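Local coordinates for nicastrin (Dictyostelium purpureum, PDB 4R12), which probably serves as an essential subunit of gamma-secretase, the complex that cleaves integral membrane proteins such as Notch receptors within the membrane, at residues 427-436 with 448-459. Numbering follows the deposited sequence.
Sequences LNDIVYILST and ITIDKNFINILY
Ile448, Ile450 and Ile455 pack along one side of helix 427-436, in a helix-loop-helix connection whose first helix belongs to the nicastrin large lobe, a family related to zinc exopeptidases. The chain returns beside the helix in extended form before helix 452-459 begins, the two short axes making 125° at 11.4 Å. Packing is tight around Ile450: CG2 lies 3.5 Å from Tyr432 CA at the edge of the tyrosine ring, while CD1 sits 3.6 Å from Asn428 CB. That split follows from chi1 of 62°, which places CG1 between the backbone N and carbonyl carbon. Deeper in, Leu427 CD2 is wedged between Ile455 CG2 and Tyr459 CD1, 3.6 Å from each, and Leu427 also touches Thr243 of helix 234-252. No direct hydrogen bond joins the segments; on the looser, solvent side, where Lys452 and Asn456 are exposed, water makes the link. One water donates to both Asn428 OD1 and Asn456 OD1. At the other end, Thr436 OG1 donates to Tyr432 O, lies over one face of the Tyr432 ring, and accepts from a second water. Exchanging Thr436 for a valine would probably deprive that water of an acceptor and weaken its bridge to Ile448. The same water accepts from Ile448 N at 2.8 Å and is hydrogen-bonded to Tyr432 OH, while Ile448 O meets the ring edge in plane, 3.3 Å from Tyr432 CE1.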
ATOM      1  N   LEU A 427     -13.832 -12.932  -6.232  1.00 24.16           N
ATOM      2  CA  LEU A 427     -13.327 -11.860  -7.083  1.00 23.84           C
ATOM      3  C   LEU A 427     -14.158 -11.632  -8.362  1.00 24.05           C
ATOM      4  O   LEU A 427     -14.496 -10.491  -8.684  1.00 23.67           O
ATOM      5  CB  LEU A 427     -11.856 -12.134  -7.450  1.00 22.08           C
ATOM      6  CG  LEU A 427     -11.152 -11.102  -8.315  1.00 22.68           C
ATOM      7  CD1 LEU A 427     -11.231  -9.722  -7.691  1.00 20.37           C
ATOM      8  CD2 LEU A 427      -9.678 -11.536  -8.473  1.00 23.50           C
ATOM      9  N   ASN A 428     -14.497 -12.700  -9.079  1.00 24.73           N
ATOM     10  CA  ASN A 428     -15.276 -12.559 -10.310  1.00 24.60           C
ATOM     11  C   ASN A 428     -16.611 -11.832 -10.070  1.00 23.01           C
ATOM     12  O   ASN A 428     -16.955 -10.880 -10.779  1.00 24.90           O
ATOM     13  CB  ASN A 428     -15.541 -13.931 -10.929  1.00 24.15           C
ATOM     14  CG  ASN A 428     -14.300 -14.528 -11.609  1.00 28.05           C
ATOM     15  OD1 ASN A 428     -13.235 -13.915 -11.653  1.00 24.92           O
ATOM     16  ND2 ASN A 428     -14.450 -15.735 -12.146  1.00 28.70           N
ATOM     17  N   ASP A 429     -17.334 -12.288  -9.052  1.00 23.70           N
ATOM     18  CA  ASP A 429     -18.597 -11.669  -8.649  1.00 25.12           C
ATOM     19  C   ASP A 429     -18.429 -10.192  -8.307  1.00 25.51           C
ATOM     20  O   ASP A 429     -19.207  -9.356  -8.773  1.00 24.39           O
ATOM     21  CB  ASP A 429     -19.210 -12.425  -7.464  1.00 26.19           C
ATOM     22  CG  ASP A 429     -20.038 -13.627  -7.909  1.00 29.59           C
ATOM     23  OD1 ASP A 429     -20.309 -13.731  -9.121  1.00 29.04           O
ATOM     24  OD2 ASP A 429     -20.430 -14.445  -7.053  1.00 31.63           O
ATOM     25  N   ILE A 430     -17.409  -9.858  -7.511  1.00 23.52           N
ATOM     26  CA  ILE A 430     -17.194  -8.469  -7.139  1.00 22.44           C
ATOM     27  C   ILE A 430     -16.852  -7.614  -8.375  1.00 23.51           C
ATOM     28  O   ILE A 430     -17.391  -6.505  -8.534  1.00 23.66           O
ATOM     29  CB  ILE A 430     -16.096  -8.361  -6.043  1.00 22.07           C
ATOM     30  CG1 ILE A 430     -16.614  -9.011  -4.748  1.00 23.58           C
ATOM     31  CG2 ILE A 430     -15.705  -6.902  -5.791  1.00 22.91           C
ATOM     32  CD1 ILE A 430     -15.564  -9.152  -3.626  1.00 21.76           C
ATOM     33  N   VAL A 431     -15.992  -8.127  -9.266  1.00 22.04           N
ATOM     34  CA  VAL A 431     -15.678  -7.385 -10.487  1.00 22.09           C
ATOM     35  C   VAL A 431     -16.936  -7.196 -11.348  1.00 23.31           C
ATOM     36  O   VAL A 431     -17.209  -6.091 -11.843  1.00 24.44           O
ATOM     37  CB  VAL A 431     -14.585  -8.078 -11.324  1.00 22.58           C
ATOM     38  CG1 VAL A 431     -14.349  -7.327 -12.642  1.00 21.33           C
ATOM     39  CG2 VAL A 431     -13.283  -8.157 -10.518  1.00 20.85           C
ATOM     40  N   TYR A 432     -17.709  -8.259 -11.508  1.00 22.57           N
ATOM     41  CA  TYR A 432     -18.945  -8.158 -12.282  1.00 23.30           C
ATOM     42  C   TYR A 432     -19.917  -7.152 -11.678  1.00 22.99           C
ATOM     43  O   TYR A 432     -20.455  -6.279 -12.383  1.00 24.62           O
ATOM     44  CB  TYR A 432     -19.641  -9.517 -12.406  1.00 24.78           C
ATOM     45  CG  TYR A 432     -20.963  -9.368 -13.132  1.00 26.45           C
ATOM     46  CD1 TYR A 432     -20.988  -9.150 -14.505  1.00 28.03           C
ATOM     47  CD2 TYR A 432     -22.179  -9.383 -12.441  1.00 26.78           C
ATOM     48  CE1 TYR A 432     -22.186  -8.989 -15.194  1.00 29.50           C
ATOM     49  CE2 TYR A 432     -23.388  -9.215 -13.124  1.00 29.78           C
ATOM     50  CZ  TYR A 432     -23.381  -9.013 -14.502  1.00 30.51           C
ATOM     51  OH  TYR A 432     -24.552  -8.838 -15.205  1.00 30.76           O
ATOM     52  N   ILE A 433     -20.148  -7.271 -10.374  1.00 23.54           N
ATOM     53  CA  ILE A 433     -21.106  -6.395  -9.721  1.00 23.67           C
ATOM     54  C   ILE A 433     -20.636  -4.941  -9.788  1.00 24.53           C
ATOM     55  O   ILE A 433     -21.419  -4.059 -10.134  1.00 26.19           O
ATOM     56  CB  ILE A 433     -21.346  -6.837  -8.257  1.00 24.57           C
ATOM     57  CG1 ILE A 433     -22.042  -8.200  -8.249  1.00 24.94           C
ATOM     58  CG2 ILE A 433     -22.182  -5.805  -7.506  1.00 25.24           C
ATOM     59  CD1 ILE A 433     -21.965  -8.933  -6.914  1.00 24.38           C
ATOM     60  N   LEU A 434     -19.361  -4.681  -9.488  1.00 23.67           N
ATOM     61  CA  LEU A 434     -18.886  -3.299  -9.503  1.00 23.61           C
ATOM     62  C   LEU A 434     -18.859  -2.714 -10.920  1.00 23.04           C
ATOM     63  O   LEU A 434     -19.168  -1.538 -11.108  1.00 24.95           O
ATOM     64  CB  LEU A 434     -17.497  -3.185  -8.857  1.00 22.22           C
ATOM     65  CG  LEU A 434     -17.481  -3.395  -7.333  1.00 22.90           C
ATOM     66  CD1 LEU A 434     -16.044  -3.416  -6.805  1.00 21.44           C
ATOM     67  CD2 LEU A 434     -18.320  -2.326  -6.575  1.00 24.86           C
ATOM     68  N   SER A 435     -18.492  -3.528 -11.908  1.00 22.92           N
ATOM     69  CA  SER A 435     -18.479  -3.068 -13.301  1.00 22.98           C
ATOM     70  C   SER A 435     -19.879  -2.665 -13.761  1.00 24.82           C
ATOM     71  O   SER A 435     -20.071  -1.607 -14.344  1.00 25.44           O
ATOM     72  CB  SER A 435     -17.941  -4.154 -14.231  1.00 24.58           C
ATOM     73  OG  SER A 435     -16.634  -4.550 -13.852  1.00 25.76           O
ATOM     74  N   THR A 436     -20.849  -3.521 -13.471  1.00 25.57           N
ATOM     75  CA  THR A 436     -22.238  -3.288 -13.859  1.00 26.55           C
ATOM     76  C   THR A 436     -22.805  -2.069 -13.116  1.00 26.41           C
ATOM     77  O   THR A 436     -23.520  -1.240 -13.693  1.00 27.91           O
ATOM     78  CB  THR A 436     -23.081  -4.539 -13.577  1.00 28.38           C
ATOM     79  OG1 THR A 436     -22.553  -5.640 -14.335  1.00 26.70           O
ATOM     80  CG2 THR A 436     -24.558  -4.313 -13.966  1.00 30.70           C
ATOM     81  N   ILE A 448     -22.345  -6.537 -19.056  1.00 34.50           N
ATOM     82  CA  ILE A 448     -20.921  -6.652 -18.766  1.00 31.79           C
ATOM     83  C   ILE A 448     -20.421  -8.082 -18.895  1.00 30.34           C
ATOM     84  O   ILE A 448     -21.004  -9.002 -18.322  1.00 31.07           O
ATOM     85  CB  ILE A 448     -20.585  -6.183 -17.339  1.00 32.52           C
ATOM     86  CG1 ILE A 448     -20.947  -4.703 -17.137  1.00 33.67           C
ATOM     87  CG2 ILE A 448     -19.120  -6.483 -17.020  1.00 30.31           C
ATOM     88  CD1 ILE A 448     -20.187  -3.764 -17.997  1.00 33.87           C
ATOM     89  N   THR A 449     -19.344  -8.271 -19.647  1.00 28.77           N
ATOM     90  CA  THR A 449     -18.593  -9.522 -19.604  1.00 29.70           C
ATOM     91  C   THR A 449     -17.276  -9.236 -18.890  1.00 27.46           C
ATOM     92  O   THR A 449     -16.505  -8.389 -19.349  1.00 27.67           O
ATOM     93  CB  THR A 449     -18.320 -10.078 -21.016  1.00 29.53           C
ATOM     94  OG1 THR A 449     -19.565 -10.359 -21.669  1.00 31.95           O
ATOM     95  CG2 THR A 449     -17.480 -11.353 -20.965  1.00 29.30           C
ATOM     96  N   ILE A 450     -17.018  -9.882 -17.755  1.00 24.57           N
ATOM     97  CA  ILE A 450     -15.741  -9.607 -17.085  1.00 25.44           C
ATOM     98  C   ILE A 450     -14.590 -10.260 -17.845  1.00 25.82           C
ATOM     99  O   ILE A 450     -14.758 -11.282 -18.496  1.00 26.05           O
ATOM    100  CB  ILE A 450     -15.721 -10.069 -15.621  1.00 26.13           C
ATOM    101  CG1 ILE A 450     -15.901 -11.583 -15.506  1.00 26.43           C
ATOM    102  CG2 ILE A 450     -16.816  -9.354 -14.835  1.00 25.23           C
ATOM    103  CD1 ILE A 450     -15.690 -12.102 -14.083  1.00 28.03           C
ATOM    104  N   ASP A 451     -13.414  -9.653 -17.770  1.00 26.12           N
ATOM    105  CA  ASP A 451     -12.270 -10.177 -18.490  1.00 26.12           C
ATOM    106  C   ASP A 451     -11.550 -11.176 -17.587  1.00 26.35           C
ATOM    107  O   ASP A 451     -10.665 -10.809 -16.815  1.00 23.62           O
ATOM    108  CB  ASP A 451     -11.357  -9.029 -18.932  1.00 26.11           C
ATOM    109  CG  ASP A 451     -10.251  -9.481 -19.871  1.00 26.43           C
ATOM    110  OD1 ASP A 451      -9.830 -10.647 -19.783  1.00 25.65           O
ATOM    111  OD2 ASP A 451      -9.793  -8.657 -20.684  1.00 27.00           O
ATOM    112  N   LYS A 452     -11.931 -12.444 -17.704  1.00 24.35           N
ATOM    113  CA  LYS A 452     -11.418 -13.478 -16.811  1.00 24.85           C
ATOM    114  C   LYS A 452      -9.953 -13.769 -17.079  1.00 25.67           C
ATOM    115  O   LYS A 452      -9.221 -14.080 -16.160  1.00 24.18           O
ATOM    116  CB  LYS A 452     -12.243 -14.758 -16.935  1.00 26.74           C
ATOM    117  CG  LYS A 452     -13.637 -14.633 -16.310  1.00 27.50           C
ATOM    118  CD  LYS A 452     -14.413 -15.945 -16.397  1.00 29.38           C
ATOM    119  CE  LYS A 452     -15.810 -15.789 -15.778  1.00 30.53           C
ATOM    120  NZ  LYS A 452     -16.605 -17.031 -15.907  1.00 31.02           N
ATOM    121  N   ASN A 453      -9.529 -13.665 -18.338  1.00 23.85           N
ATOM    122  CA  ASN A 453      -8.117 -13.899 -18.657  1.00 26.04           C
ATOM    123  C   ASN A 453      -7.246 -12.897 -17.896  1.00 23.64           C
ATOM    124  O   ASN A 453      -6.241 -13.259 -17.285  1.00 25.86           O
ATOM    125  CB  ASN A 453      -7.860 -13.789 -20.169  1.00 27.96           C
ATOM    126  CG  ASN A 453      -6.415 -14.142 -20.547  1.00 26.49           C
ATOM    127  OD1 ASN A 453      -6.065 -15.319 -20.664  1.00 35.13           O
ATOM    128  ND2 ASN A 453      -5.582 -13.126 -20.735  1.00 32.40           N
ATOM    129  N   PHE A 454      -7.651 -11.634 -17.923  1.00 23.87           N
ATOM    130  CA  PHE A 454      -6.948 -10.572 -17.211  1.00 24.47           C
ATOM    131  C   PHE A 454      -6.971 -10.769 -15.677  1.00 23.96           C
ATOM    132  O   PHE A 454      -5.933 -10.636 -15.000  1.00 23.68           O
ATOM    133  CB  PHE A 454      -7.567  -9.222 -17.591  1.00 23.97           C
ATOM    134  CG  PHE A 454      -6.926  -8.036 -16.936  1.00 25.18           C
ATOM    135  CD1 PHE A 454      -5.842  -7.402 -17.526  1.00 25.63           C
ATOM    136  CD2 PHE A 454      -7.435  -7.523 -15.738  1.00 24.34           C
ATOM    137  CE1 PHE A 454      -5.262  -6.295 -16.929  1.00 27.30           C
ATOM    138  CE2 PHE A 454      -6.859  -6.420 -15.140  1.00 24.71           C
ATOM    139  CZ  PHE A 454      -5.777  -5.795 -15.737  1.00 25.57           C
ATOM    140  N   ILE A 455      -8.143 -11.082 -15.136  1.00 23.69           N
ATOM    141  CA  ILE A 455      -8.295 -11.356 -13.694  1.00 23.58           C
ATOM    142  C   ILE A 455      -7.331 -12.470 -13.255  1.00 24.82           C
ATOM    143  O   ILE A 455      -6.598 -12.336 -12.263  1.00 21.76           O
ATOM    144  CB  ILE A 455      -9.786 -11.755 -13.340  1.00 23.01           C
ATOM    145  CG1 ILE A 455     -10.722 -10.544 -13.484  1.00 23.04           C
ATOM    146  CG2 ILE A 455      -9.885 -12.333 -11.928  1.00 23.29           C
ATOM    147  CD1 ILE A 455     -12.238 -10.902 -13.520  1.00 23.50           C
ATOM    148  N   ASN A 456      -7.294 -13.548 -14.023  1.00 22.72           N
ATOM    149  CA  ASN A 456      -6.497 -14.716 -13.650  1.00 25.16           C
ATOM    150  C   ASN A 456      -4.989 -14.475 -13.718  1.00 24.19           C
ATOM    151  O   ASN A 456      -4.209 -15.182 -13.078  1.00 25.21           O
ATOM    152  CB  ASN A 456      -6.872 -15.907 -14.528  1.00 26.40           C
ATOM    153  CG  ASN A 456      -8.289 -16.385 -14.282  1.00 29.50           C
ATOM    154  OD1 ASN A 456      -8.874 -16.104 -13.235  1.00 28.88           O
ATOM    155  ND2 ASN A 456      -8.852 -17.105 -15.250  1.00 30.13           N
ATOM    156  N   ILE A 457      -4.578 -13.489 -14.494  1.00 23.49           N
ATOM    157  CA  ILE A 457      -3.171 -13.089 -14.513  1.00 22.55           C
ATOM    158  C   ILE A 457      -2.862 -12.111 -13.378  1.00 25.52           C
ATOM    159  O   ILE A 457      -1.881 -12.286 -12.629  1.00 22.93           O
ATOM    160  CB  ILE A 457      -2.794 -12.437 -15.860  1.00 25.11           C
ATOM    161  CG1 ILE A 457      -2.749 -13.496 -16.967  1.00 26.20           C
ATOM    162  CG2 ILE A 457      -1.430 -11.728 -15.758  1.00 25.50           C
ATOM    163  CD1 ILE A 457      -2.727 -12.878 -18.347  1.00 25.54           C
ATOM    164  N   LEU A 458      -3.708 -11.093 -13.237  1.00 24.31           N
ATOM    165  CA  LEU A 458      -3.406  -9.998 -12.312  1.00 22.82           C
ATOM    166  C   LEU A 458      -3.531 -10.401 -10.842  1.00 23.33           C
ATOM    167  O   LEU A 458      -2.754  -9.939 -10.004  1.00 22.59           O
ATOM    168  CB  LEU A 458      -4.309  -8.797 -12.584  1.00 22.73           C
ATOM    169  CG  LEU A 458      -3.888  -7.550 -11.794  1.00 20.90           C
ATOM    170  CD1 LEU A 458      -2.517  -7.109 -12.195  1.00 23.53           C
ATOM    171  CD2 LEU A 458      -4.869  -6.404 -12.005  1.00 22.19           C
ATOM    172  N   TYR A 459      -4.503 -11.253 -10.519  1.00 22.23           N
ATOM    173  CA  TYR A 459      -4.745 -11.598  -9.118  1.00 22.92           C
ATOM    174  C   TYR A 459      -3.514 -12.253  -8.450  1.00 24.14           C
ATOM    175  O   TYR A 459      -3.009 -11.728  -7.445  1.00 22.54           O
ATOM    176  CB  TYR A 459      -5.984 -12.489  -9.007  1.00 23.14           C
ATOM    177  CG  TYR A 459      -6.292 -12.934  -7.608  1.00 25.39           C
ATOM    178  CD1 TYR A 459      -6.673 -12.016  -6.633  1.00 23.21           C
ATOM    179  CD2 TYR A 459      -6.221 -14.269  -7.258  1.00 27.37           C
ATOM    180  CE1 TYR A 459      -6.978 -12.431  -5.326  1.00 25.22           C
ATOM    181  CE2 TYR A 459      -6.520 -14.691  -5.962  1.00 25.99           C
ATOM    182  CZ  TYR A 459      -6.899 -13.764  -5.008  1.00 26.08           C
ATOM    183  OH  TYR A 459      -7.190 -14.198  -3.727  1.00 28.94           O
TER
HETATM  184  O   HOH W   1     -11.513 -15.276 -13.402  1.00 29.09           O
HETATM  185  O   HOH W   2     -23.962  -6.416 -16.737  1.00 32.32           O